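Local structure of tRNA (adenine(22)-N(1))-methyltransferase (Bacillus subtilis, 6Q56) at residues 137-142 with 157-163; 166-170 with 180-184; 173-178 with 230-234. The protein transfers a methyl group from S-adenosyl-L-methionine to N1 of adenosine 22 in tRNA, giving N(1)-methyladenosine. The protein carries 2 engineered substitutions. All blocks are in the same frame, centred on the assembly; numbering follows the deposited sequence.

Contact 1 of 3, residues 137-142 with 157-163; sequences RYALID and VAEAGDR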
ATOM      1  N   ARG A 137     -15.636   1.975  -1.864  1.00 40.05           N
ATOM      2  CA  ARG A 137     -16.031   3.148  -0.986  1.00 43.24           C
ATOM      3  C   ARG A 137     -15.214   3.382   0.322  1.00 44.04           C
ATOM      4  O   ARG A 137     -15.512   4.281   1.108  1.00 54.90           O
ATOM      5  CB  ARG A 137     -17.563   3.234  -0.698  1.00 45.35           C
ATOM      6  CG  ARG A 137     -18.419   3.376  -1.947  1.00 49.50           C
ATOM      7  CD  ARG A 137     -19.898   3.453  -1.601  1.00 50.05           C
ATOM      8  NE  ARG A 137     -20.203   4.597  -0.747  1.00 45.70           N
ATOM      9  CZ  ARG A 137     -20.536   5.800  -1.201  1.00 47.94           C
ATOM     10  NH1 ARG A 137     -20.608   6.022  -2.506  1.00 48.12           N
ATOM     11  NH2 ARG A 137     -20.797   6.784  -0.350  1.00 48.87           N
ATOM     12  N   TYR A 138     -14.196   2.550   0.513  1.00 39.57           N
ATOM     13  CA  TYR A 138     -13.338   2.635   1.686  1.00 34.35           C
ATOM     14  C   TYR A 138     -12.926   4.074   1.964  1.00 38.95           C
ATOM     15  O   TYR A 138     -12.976   4.932   1.083  1.00 33.45           O
ATOM     16  CB  TYR A 138     -12.092   1.766   1.500  1.00 38.20           C
ATOM     17  CG  TYR A 138     -12.392   0.289   1.373  1.00 34.82           C
ATOM     18  CD1 TYR A 138     -12.475  -0.521   2.498  1.00 42.85           C
ATOM     19  CD2 TYR A 138     -12.589  -0.295   0.130  1.00 37.59           C
ATOM     20  CE1 TYR A 138     -12.748  -1.871   2.388  1.00 37.19           C
ATOM     21  CE2 TYR A 138     -12.861  -1.644   0.010  1.00 41.88           C
ATOM     22  CZ  TYR A 138     -12.940  -2.428   1.142  1.00 43.26           C
ATOM     23  OH  TYR A 138     -13.211  -3.772   1.027  1.00 61.23           O
ATOM     24  N   ALA A 139     -12.518   4.323   3.201  1.00 40.47           N
ATOM     25  CA  ALA A 139     -12.093   5.630   3.626  1.00 32.21           C
ATOM     26  C   ALA A 139     -10.661   5.540   4.132  1.00 36.21           C
ATOM     27  O   ALA A 139     -10.341   4.709   4.970  1.00 33.26           O
ATOM     28  CB  ALA A 139     -13.002   6.144   4.716  1.00 38.35           C
ATOM     29  N   LEU A 140      -9.800   6.403   3.620  1.00 33.76           N
ATOM     30  CA  LEU A 140      -8.423   6.429   4.060  1.00 30.67           C
ATOM     31  C   LEU A 140      -8.432   7.096   5.409  1.00 27.05           C
ATOM     32  O   LEU A 140      -8.881   8.224   5.535  1.00 33.55           O
ATOM     33  CB  LEU A 140      -7.556   7.239   3.102  1.00 31.89           C
ATOM     34  CG  LEU A 140      -6.947   6.511   1.917  1.00 32.37           C
ATOM     35  CD1 LEU A 140      -6.503   7.516   0.869  1.00 40.35           C
ATOM     36  CD2 LEU A 140      -5.787   5.650   2.372  1.00 32.95           C
ATOM     37  N   ILE A 141      -7.939   6.415   6.425  1.00 28.08           N
ATOM     38  CA  ILE A 141      -7.923   7.005   7.746  1.00 29.90           C
ATOM     39  C   ILE A 141      -6.557   7.560   8.096  1.00 34.94           C
ATOM     40  O   ILE A 141      -6.428   8.329   9.031  1.00 34.74           O
ATOM     41  CB  ILE A 141      -8.417   6.030   8.819  1.00 34.79           C
ATOM     42  CG1 ILE A 141      -7.549   4.779   8.862  1.00 28.83           C
ATOM     43  CG2 ILE A 141      -9.859   5.663   8.541  1.00 40.77           C
ATOM     44  CD1 ILE A 141      -7.969   3.812   9.938  1.00 34.56           C
ATOM     45  N   ASP A 142      -5.542   7.179   7.336  1.00 35.43           N
ATOM     46  CA  ASP A 142      -4.199   7.693   7.563  1.00 31.71           C
ATOM     47  C   ASP A 142      -3.236   7.238   6.490  1.00 29.70           C
ATOM     48  O   ASP A 142      -3.437   6.227   5.835  1.00 32.25           O
ATOM     49  CB  ASP A 142      -3.656   7.311   8.938  1.00 31.29           C
ATOM     50  CG  ASP A 142      -2.504   8.210   9.383  1.00 36.56           C
ATOM     51  OD1 ASP A 142      -2.250   9.235   8.731  1.00 38.33           O
ATOM     52  OD2 ASP A 142      -1.853   7.895  10.387  1.00 38.61           O
ATOM     53  N   VAL A 157      -3.630   3.410   5.035  1.00 31.36           N
ATOM     54  CA  VAL A 157      -4.504   2.754   5.980  1.00 30.66           C
ATOM     55  C   VAL A 157      -5.928   3.120   5.660  1.00 33.13           C
ATOM     56  O   VAL A 157      -6.265   4.287   5.561  1.00 32.44           O
ATOM     57  CB  VAL A 157      -4.197   3.174   7.415  1.00 37.58           C
ATOM     58  CG1 VAL A 157      -5.154   2.499   8.373  1.00 30.36           C
ATOM     59  CG2 VAL A 157      -2.753   2.866   7.751  1.00 34.37           C
ATOM     60  N   ALA A 158      -6.760   2.108   5.492  1.00 31.19           N
ATOM     61  CA  ALA A 158      -8.146   2.334   5.163  1.00 28.38           C
ATOM     62  C   ALA A 158      -9.088   1.411   5.909  1.00 32.62           C
ATOM     63  O   ALA A 158      -8.737   0.308   6.286  1.00 26.79           O
ATOM     64  CB  ALA A 158      -8.350   2.187   3.671  1.00 28.93           C
ATOM     65  N   GLU A 159     -10.302   1.905   6.101  1.00 36.78           N
ATOM     66  CA  GLU A 159     -11.375   1.186   6.771  1.00 41.15           C
ATOM     67  C   GLU A 159     -12.688   1.623   6.138  1.00 44.92           C
ATOM     68  O   GLU A 159     -12.729   2.629   5.444  1.00 39.79           O
ATOM     69  CB  GLU A 159     -11.398   1.514   8.260  1.00 34.40           C
ATOM     70  CG  GLU A 159     -10.403   0.734   9.091  1.00 44.18           C
ATOM     71  CD  GLU A 159     -10.363   1.180  10.535  1.00 36.60           C
ATOM     72  OE1 GLU A 159     -11.157   2.050  10.921  1.00 42.25           O
ATOM     73  OE2 GLU A 159      -9.532   0.651  11.285  1.00 45.20           O
ATOM     74  N   ALA A 160     -13.763   0.885   6.366  1.00 32.54           N
ATOM     75  CA  ALA A 160     -15.030   1.289   5.799  1.00 42.60           C
ATOM     76  C   ALA A 160     -15.355   2.661   6.359  1.00 48.17           C
ATOM     77  O   ALA A 160     -15.139   2.921   7.532  1.00 42.61           O
ATOM     78  CB  ALA A 160     -16.127   0.301   6.140  1.00 49.08           C
ATOM     79  N   GLY A 161     -15.863   3.534   5.506  1.00 37.58           N
ATOM     80  CA  GLY A 161     -16.214   4.876   5.902  1.00 37.16           C
ATOM     81  C   GLY A 161     -16.578   5.732   4.709  1.00 36.05           C
ATOM     82  O   GLY A 161     -16.900   5.223   3.646  1.00 34.70           O
ATOM     83  N   ASP A 162     -16.525   7.041   4.906  1.00 37.68           N
ATOM     84  CA  ASP A 162     -16.850   8.008   3.873  1.00 39.15           C
ATOM     85  C   ASP A 162     -15.613   8.305   3.051  1.00 30.12           C
ATOM     86  O   ASP A 162     -14.721   9.007   3.494  1.00 30.24           O
ATOM     87  CB  ASP A 162     -17.383   9.284   4.522  1.00 40.31           C
ATOM     88  CG  ASP A 162     -17.627  10.397   3.533  1.00 40.40           C
ATOM     89  OD1 ASP A 162     -17.491  10.196   2.318  1.00 43.26           O
ATOM     90  OD2 ASP A 162     -17.962  11.498   3.989  1.00 54.58           O
ATOM     91  N   ARG A 163     -15.589   7.764   1.845  1.00 31.38           N
ATOM     92  CA  ARG A 163     -14.462   7.917   0.924  1.00 43.72           C
ATOM     93  C   ARG A 163     -14.011   9.342   0.589  1.00 42.37           C
ATOM     94  O   ARG A 163     -12.844   9.560   0.296  1.00 38.64           O
ATOM     95  CB  ARG A 163     -14.759   7.191  -0.384  1.00 43.22           C
ATOM     96  CG  ARG A 163     -15.965   7.720  -1.128  1.00 34.06           C
ATOM     97  CD  ARG A 163     -16.193   6.927  -2.391  1.00 38.41           C
ATOM     98  NE  ARG A 163     -17.250   7.470  -3.223  1.00 36.90           N
ATOM     99  CZ  ARG A 163     -17.584   6.964  -4.400  1.00 39.01           C
ATOM    100  NH1 ARG A 163     -16.933   5.923  -4.871  1.00 34.10           N
ATOM    101  NH2 ARG A 163     -18.556   7.501  -5.108  1.00 38.17           N
TER
HETATM  102  O   HOH W   1     -11.342   6.496  -0.419  1.00 35.33           O
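Ile-141 crosses Val-157 with its longer branch. CG1 of Ile-141 stands between the backbone N and the carbonyl carbon (chi1 60°), which carries that branch over the neighbouring strand. CG1 of Ile-141 and CG1 of Val-157 are 3.3 Å apart, tight for two carbons. The branch runs on to the end of Glu-159, where CD1 of Ile-141 lies 3.6 Å from CD of Glu-159. This is packing against the carboxylate; OE2 of Glu-159 makes a salt bridge with Arg-117 of strand 117-122. Ala-139 is on the same face as Glu-159, and its CB rests 3.6 Å from C of Gly-161. Leu-140 and Ala-158 use the other face, towards helix 127-135.

The two strands form an antiparallel hairpin at the edge of the Rossmann-like methyltransferase sheet, with order 3-2-1-4-5-7-6. A classic beta bulge interrupts it, since Ile-141 and Asp-142 both face Val-157. The carbonyl O of Val-157 accepts from N of Ile-141 at 2.8 Å and weakly from N of Asp-142. Asp-142 O takes N of Val-157 in return. Ala-139 and Glu-159 bond to each other in both directions.

Beyond the strands, the loop folds back along 137-138. CB of Arg-163 touches the carbonyl O of Tyr-138 at 3.2 Å. A water donates to O of Tyr-138 at 2.7 Å and, weakly, to O of Arg-163. The Arg-137 chain bends at chi3 (60°), while Arg-163 runs straight from CG to NE, and the two ends meet. NH1 of Arg-137 lies over a face of the Arg-163 guanidinium, offset toward its rim, 3.6 Å from NH2 of Arg-163. The planes are 37° apart. These like charges would be expected to repel; NH1 of Arg-163 is held by the carbonyl O of Tyr-134.

Contact 2 of 3, residues 166-170 with 180-184; sequences AYDGI and PFLAK
Pro-180 is the main bump of this contact. It sits in a hollow lined by the Tyr-167 ring, O of Ala-166 and CG2 of Ile-170. Its ring presses over one face of the Tyr-167 ring, with CG of Pro-180 3.9 Å from the centroid of the Tyr-167 ring and 28° off the normal. This is a CH-pi contact. The closest carbons are CG of Pro-180 and CE1 of Tyr-167, at 3.5 Å. The tyrosine side chain sets off away from the helix, yet with CG beside the backbone N (chi1 -66°) the ring meets the proline. CB of Pro-180 lies against the backbone, 3.2 Å from O of Ala-166.

Two smaller fits lie beyond the proline. CB of Ala-166 is a short knob against the Phe-181 ring, 3.6 Å from CE2 of Phe-181. Ile-170 reaches Ala-183, three residues on from Pro-180, with its longer branch, which is anti to the backbone N. That places CD1 of Ile-170 3.6 Å from CB of Ala-183, while CG2 stays nearer Pro-180.

Ala-166 and Tyr-167 end a 3-10 segment. The type II beta turn that follows, from Tyr-167 to Ile-170, brings Ile-170 back to the start of helix 180-185. It is closed by Ile-170 N bonding to Tyr-167 O, and Gly-169 has the positive phi of the third turn position. Leu-140 of strand 139-148 also touches Tyr-167, Pro-180 and Phe-181, which ties the loop and helix to the sheet edge.

On the exposed side, NZ of Lys-184 stays 5.9 Å from OD2 of Asp-168, too far for a salt bridge. The contacts that join the two segments are apolar and CH-pi, so the fit depends on shape more than on charge.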
ATOM      1  N   ALA A 166     -11.460  12.053   3.591  1.00 37.66           N
ATOM      2  CA  ALA A 166     -10.018  12.261   3.553  1.00 32.63           C
ATOM      3  C   ALA A 166      -9.593  13.214   2.446  1.00 36.79           C
ATOM      4  O   ALA A 166      -8.530  13.816   2.518  1.00 35.47           O
ATOM      5  CB  ALA A 166      -9.298  10.933   3.403  1.00 29.87           C
ATOM      6  N   TYR A 167     -10.428  13.349   1.428  1.00 38.43           N
ATOM      7  CA  TYR A 167     -10.122  14.213   0.300  1.00 37.24           C
ATOM      8  C   TYR A 167     -10.691  15.614   0.409  1.00 30.22           C
ATOM      9  O   TYR A 167     -10.612  16.388  -0.526  1.00 40.23           O
ATOM     10  CB  TYR A 167     -10.589  13.562  -0.987  1.00 35.14           C
ATOM     11  CG  TYR A 167      -9.818  12.320  -1.307  1.00 27.09           C
ATOM     12  CD1 TYR A 167      -8.588  12.394  -1.911  1.00 35.48           C
ATOM     13  CD2 TYR A 167     -10.314  11.079  -0.989  1.00 30.19           C
ATOM     14  CE1 TYR A 167      -7.870  11.262  -2.203  1.00 34.73           C
ATOM     15  CE2 TYR A 167      -9.608   9.940  -1.277  1.00 36.08           C
ATOM     16  CZ  TYR A 167      -8.383  10.041  -1.882  1.00 34.74           C
ATOM     17  OH  TYR A 167      -7.673   8.918  -2.170  1.00 34.86           O
ATOM     18  N   ASP A 168     -11.264  15.940   1.550  1.00 41.64           N
ATOM     19  CA  ASP A 168     -11.809  17.268   1.735  1.00 47.38           C
ATOM     20  C   ASP A 168     -10.688  18.283   1.583  1.00 40.43           C
ATOM     21  O   ASP A 168      -9.670  18.194   2.253  1.00 45.73           O
ATOM     22  CB  ASP A 168     -12.437  17.402   3.119  1.00 45.90           C
ATOM     23  CG  ASP A 168     -12.845  18.815   3.435  1.00 43.97           C
ATOM     24  OD1 ASP A 168     -13.831  19.297   2.858  1.00 54.45           O
ATOM     25  OD2 ASP A 168     -12.177  19.445   4.268  1.00 58.00           O
ATOM     26  N   GLY A 169     -10.872  19.241   0.691  1.00 46.41           N
ATOM     27  CA  GLY A 169      -9.877  20.271   0.485  1.00 43.60           C
ATOM     28  C   GLY A 169      -8.883  20.020  -0.625  1.00 38.82           C
ATOM     29  O   GLY A 169      -8.092  20.895  -0.937  1.00 40.07           O
ATOM     30  N   ILE A 170      -8.918  18.837  -1.223  1.00 35.85           N
ATOM     31  CA  ILE A 170      -7.999  18.511  -2.304  1.00 30.62           C
ATOM     32  C   ILE A 170      -8.726  17.782  -3.419  1.00 29.46           C
ATOM     33  O   ILE A 170      -9.700  17.102  -3.179  1.00 31.92           O
ATOM     34  CB  ILE A 170      -6.824  17.647  -1.803  1.00 32.77           C
ATOM     35  CG1 ILE A 170      -5.739  17.537  -2.868  1.00 38.92           C
ATOM     36  CG2 ILE A 170      -7.302  16.263  -1.422  1.00 35.35           C
ATOM     37  CD1 ILE A 170      -4.421  17.010  -2.356  1.00 27.81           C
ATOM     38  N   PRO A 180      -3.894  12.156  -0.042  1.00 31.55           N
ATOM     39  CA  PRO A 180      -4.569  13.286   0.597  1.00 27.81           C
ATOM     40  C   PRO A 180      -3.935  13.682   1.922  1.00 28.35           C
ATOM     41  O   PRO A 180      -3.723  14.856   2.160  1.00 28.02           O
ATOM     42  CB  PRO A 180      -5.995  12.781   0.805  1.00 36.83           C
ATOM     43  CG  PRO A 180      -5.920  11.306   0.704  1.00 32.05           C
ATOM     44  CD  PRO A 180      -4.775  10.988  -0.186  1.00 31.56           C
ATOM     45  N   PHE A 181      -3.645  12.710   2.773  1.00 31.71           N
ATOM     46  CA  PHE A 181      -3.032  12.990   4.057  1.00 25.05           C
ATOM     47  C   PHE A 181      -1.612  13.451   3.822  1.00 31.62           C
ATOM     48  O   PHE A 181      -1.163  14.427   4.400  1.00 31.10           O
ATOM     49  CB  PHE A 181      -3.018  11.747   4.940  1.00 33.45           C
ATOM     50  CG  PHE A 181      -4.358  11.388   5.503  1.00 40.06           C
ATOM     51  CD1 PHE A 181      -4.804  11.967   6.666  1.00 40.37           C
ATOM     52  CD2 PHE A 181      -5.164  10.468   4.871  1.00 30.79           C
ATOM     53  CE1 PHE A 181      -6.036  11.640   7.190  1.00 47.50           C
ATOM     54  CE2 PHE A 181      -6.394  10.138   5.388  1.00 39.19           C
ATOM     55  CZ  PHE A 181      -6.833  10.725   6.547  1.00 35.27           C
ATOM     56  N   LEU A 182      -0.908  12.732   2.963  1.00 26.72           N
ATOM     57  CA  LEU A 182       0.471  13.059   2.655  1.00 29.56           C
ATOM     58  C   LEU A 182       0.578  14.483   2.148  1.00 31.00           C
ATOM     59  O   LEU A 182       1.483  15.212   2.516  1.00 35.16           O
ATOM     60  CB  LEU A 182       1.035  12.073   1.641  1.00 24.04           C
ATOM     61  CG  LEU A 182       1.004  10.637   2.150  1.00 27.80           C
ATOM     62  CD1 LEU A 182       1.580   9.672   1.137  1.00 26.46           C
ATOM     63  CD2 LEU A 182       1.719  10.525   3.484  1.00 27.46           C
ATOM     64  N   ALA A 183      -0.362  14.866   1.299  1.00 38.06           N
ATOM     65  CA  ALA A 183      -0.383  16.202   0.725  1.00 33.12           C
ATOM     66  C   ALA A 183      -0.491  17.279   1.794  1.00 38.06           C
ATOM     67  O   ALA A 183       0.176  18.289   1.713  1.00 30.30           O
ATOM     68  CB  ALA A 183      -1.520  16.335  -0.271  1.00 31.81           C
ATOM     69  N   LYS A 184      -1.335  17.049   2.792  1.00 32.65           N
ATOM     70  CA  LYS A 184      -1.525  18.001   3.877  1.00 41.24           C
ATOM     71  C   LYS A 184      -0.267  18.131   4.713  1.00 39.56           C
ATOM     72  O   LYS A 184       0.120  19.226   5.107  1.00 40.16           O
ATOM     73  CB  LYS A 184      -2.671  17.564   4.785  1.00 35.31           C
ATOM     74  CG  LYS A 184      -4.054  17.767   4.211  1.00 43.95           C
ATOM     75  CD  LYS A 184      -5.102  17.572   5.285  1.00 44.36           C
ATOM     76  CE  LYS A 184      -6.387  16.996   4.727  1.00 56.80           C
ATOM     77  NZ  LYS A 184      -7.304  16.576   5.819  1.00 60.84           N
TER

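Contact 3 of 3, residues 173-178 with 230-234; sequences SAGMLV and LLKEV
Leu-230 turns CG anti to its own backbone N (chi1 -163°), and this sends CD1 to OG of Ser-173 and CD2 to CB of Ala-174. Leu-231 instead keeps CG beside the N (chi1 -69°), which swings CD2 round to Leu-177 and Val-178. The contact is a helix-helix crossing: short helix 172-178 meets the end of long helix 215-234, with local axes 10.0 Å apart and nearly perpendicular at 81°.

Leu-230 packs on Ala-174, where the two backbones come nearest, CA of Ala-174 to CA of Leu-230 at 6.1 Å. CG1 of Val-234 adds to it, 3.9 Å from CB of Ala-174. CD2 of Leu-231 lies 4.0 Å from CD2 of Leu-177; the two side chains cross at about a right angle. The same methyl reaches CG1 of Val-178. Val-178 and Val-234 meet tip to tip, CG2 of Val-178 to CG1 of Val-234 at 3.9 Å. Trp-194 of helix 188-210 touches both Val-178 and Leu-231, so a third helix joins the apolar cluster. Ser-173 sits at the exposed end. The tightest carbon pair is CB of Ala-174 and CD2 of Leu-230, 3.3 Å apart.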
ATOM      1  N   SER A 173      -8.194  13.914  -8.125  1.00 33.72           N
ATOM      2  CA  SER A 173      -7.111  13.692  -9.058  1.00 39.43           C
ATOM      3  C   SER A 173      -5.757  13.712  -8.368  1.00 37.74           C
ATOM      4  O   SER A 173      -5.001  12.759  -8.457  1.00 37.28           O
ATOM      5  CB  SER A 173      -7.150  14.735 -10.167  1.00 35.10           C
ATOM      6  OG  SER A 173      -6.083  14.547 -11.054  1.00 63.59           O
ATOM      7  N   ALA A 174      -5.455  14.802  -7.684  1.00 32.92           N
ATOM      8  CA  ALA A 174      -4.181  14.928  -6.992  1.00 38.10           C
ATOM      9  C   ALA A 174      -4.123  14.050  -5.753  1.00 24.70           C
ATOM     10  O   ALA A 174      -3.173  13.313  -5.552  1.00 32.74           O
ATOM     11  CB  ALA A 174      -3.931  16.374  -6.621  1.00 33.39           C
ATOM     12  N   GLY A 175      -5.142  14.143  -4.920  1.00 26.68           N
ATOM     13  CA  GLY A 175      -5.194  13.365  -3.704  1.00 30.60           C
ATOM     14  C   GLY A 175      -4.881  11.907  -3.940  1.00 31.51           C
ATOM     15  O   GLY A 175      -4.089  11.310  -3.233  1.00 27.51           O
ATOM     16  N   MET A 176      -5.505  11.340  -4.959  1.00 26.04           N
ATOM     17  CA  MET A 176      -5.314   9.939  -5.279  1.00 26.18           C
ATOM     18  C   MET A 176      -3.905   9.610  -5.733  1.00 33.38           C
ATOM     19  O   MET A 176      -3.427   8.508  -5.520  1.00 31.43           O
ATOM     20  CB  MET A 176      -6.302   9.508  -6.354  1.00 25.42           C
ATOM     21  CG  MET A 176      -7.736   9.520  -5.887  1.00 27.54           C
ATOM     22  SD  MET A 176      -8.774   8.568  -6.985  1.00 40.27           S
ATOM     23  CE  MET A 176     -10.337   8.706  -6.140  1.00 39.15           C
ATOM     24  N   LEU A 177      -3.244  10.572  -6.353  1.00 33.72           N
ATOM     25  CA  LEU A 177      -1.898  10.354  -6.843  1.00 28.52           C
ATOM     26  C   LEU A 177      -0.832  10.501  -5.775  1.00 22.67           C
ATOM     27  O   LEU A 177       0.021   9.649  -5.635  1.00 31.61           O
ATOM     28  CB  LEU A 177      -1.586  11.315  -7.982  1.00 20.83           C
ATOM     29  CG  LEU A 177      -0.165  11.182  -8.511  1.00 28.26           C
ATOM     30  CD1 LEU A 177       0.028   9.844  -9.193  1.00 26.55           C
ATOM     31  CD2 LEU A 177       0.168  12.318  -9.449  1.00 36.83           C
ATOM     32  N   VAL A 178      -0.870  11.591  -5.032  1.00 26.39           N
ATOM     33  CA  VAL A 178       0.151  11.822  -4.031  1.00 29.73           C
ATOM     34  C   VAL A 178      -0.254  11.481  -2.611  1.00 30.48           C
ATOM     35  O   VAL A 178       0.595  11.347  -1.749  1.00 27.83           O
ATOM     36  CB  VAL A 178       0.635  13.279  -4.087  1.00 37.39           C
ATOM     37  CG1 VAL A 178       1.113  13.610  -5.486  1.00 34.11           C
ATOM     38  CG2 VAL A 178      -0.466  14.232  -3.676  1.00 30.46           C
ATOM     39  N   LEU A 230      -0.680  19.253 -11.972  1.00 36.06           N
ATOM     40  CA  LEU A 230      -1.172  18.542 -10.801  1.00 40.51           C
ATOM     41  C   LEU A 230      -0.124  18.530  -9.703  1.00 43.97           C
ATOM     42  O   LEU A 230      -0.398  18.878  -8.558  1.00 36.62           O
ATOM     43  CB  LEU A 230      -1.533  17.109 -11.171  1.00 39.52           C
ATOM     44  CG  LEU A 230      -2.412  16.369 -10.182  1.00 42.09           C
ATOM     45  CD1 LEU A 230      -2.978  15.119 -10.821  1.00 46.54           C
ATOM     46  CD2 LEU A 230      -1.631  16.030  -8.927  1.00 54.85           C
ATOM     47  N   LEU A 231       1.082  18.126 -10.064  1.00 31.90           N
ATOM     48  CA  LEU A 231       2.171  18.072  -9.113  1.00 36.55           C
ATOM     49  C   LEU A 231       2.530  19.470  -8.636  1.00 38.68           C
ATOM     50  O   LEU A 231       2.833  19.678  -7.474  1.00 34.93           O
ATOM     51  CB  LEU A 231       3.387  17.390  -9.728  1.00 36.28           C
ATOM     52  CG  LEU A 231       3.197  15.900  -9.981  1.00 37.62           C
ATOM     53  CD1 LEU A 231       4.450  15.295 -10.578  1.00 36.34           C
ATOM     54  CD2 LEU A 231       2.799  15.192  -8.699  1.00 34.60           C
ATOM     55  N   LYS A 232       2.484  20.432  -9.541  1.00 40.10           N
ATOM     56  CA  LYS A 232       2.808  21.798  -9.188  1.00 40.80           C
ATOM     57  C   LYS A 232       1.876  22.303  -8.094  1.00 39.01           C
ATOM     58  O   LYS A 232       2.289  23.034  -7.214  1.00 36.97           O
ATOM     59  CB  LYS A 232       2.733  22.705 -10.412  1.00 45.82           C
ATOM     60  CG  LYS A 232       3.133  24.137 -10.127  1.00 50.77           C
ATOM     61  CD  LYS A 232       3.059  25.011 -11.363  1.00 51.67           C
ATOM     62  CE  LYS A 232       3.119  26.483 -10.985  1.00 66.62           C
ATOM     63  NZ  LYS A 232       3.351  27.372 -12.151  1.00 72.04           N
ATOM     64  N   GLU A 233       0.618  21.893  -8.154  1.00 38.99           N
ATOM     65  CA  GLU A 233      -0.377  22.309  -7.176  1.00 43.10           C
ATOM     66  C   GLU A 233      -0.180  21.663  -5.809  1.00 43.66           C
ATOM     67  O   GLU A 233      -0.703  22.147  -4.816  1.00 47.28           O
ATOM     68  CB  GLU A 233      -1.787  22.005  -7.695  1.00 40.49           C
ATOM     69  CG  GLU A 233      -2.180  22.782  -8.943  1.00 40.32           C
ATOM     70  CD  GLU A 233      -3.511  22.342  -9.527  1.00 51.41           C
ATOM     71  OE1 GLU A 233      -4.120  21.390  -9.003  1.00 46.04           O
ATOM     72  OE2 GLU A 233      -3.951  22.951 -10.520  1.00 44.05           O
ATOM     73  N   VAL A 234       0.560  20.566  -5.749  1.00 38.76           N
ATOM     74  CA  VAL A 234       0.769  19.896  -4.474  1.00 42.69           C
ATOM     75  C   VAL A 234       2.072  20.237  -3.765  1.00 44.97           C
ATOM     76  O   VAL A 234       2.213  19.956  -2.590  1.00 53.92           O
ATOM     77  CB  VAL A 234       0.708  18.371  -4.617  1.00 43.32           C
ATOM     78  CG1 VAL A 234      -0.680  17.926  -5.024  1.00 42.34           C
ATOM     79  CG2 VAL A 234       1.741  17.891  -5.608  1.00 57.59           C
TER

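The three contacts lead from the edge of the Rossmann-like sheet out to the C-terminal helices. Contacts 1 and 2 have centres about 13 Å apart and touch: O of Leu-140 lies 3.1 Å from CE2 of Phe-181. Contacts 2 and 3 are closer, with centres about 9 Å apart, and CD of Pro-180 is 3.1 Å from O of Gly-175. Contacts 1 and 3 do not touch; their nearest atoms are about 6 Å apart. Contact 2 thus bridges the other two. The nickel ion bound by His-125 and His-128 lies about 9 Å from the side chain of Leu-177 in contact 3.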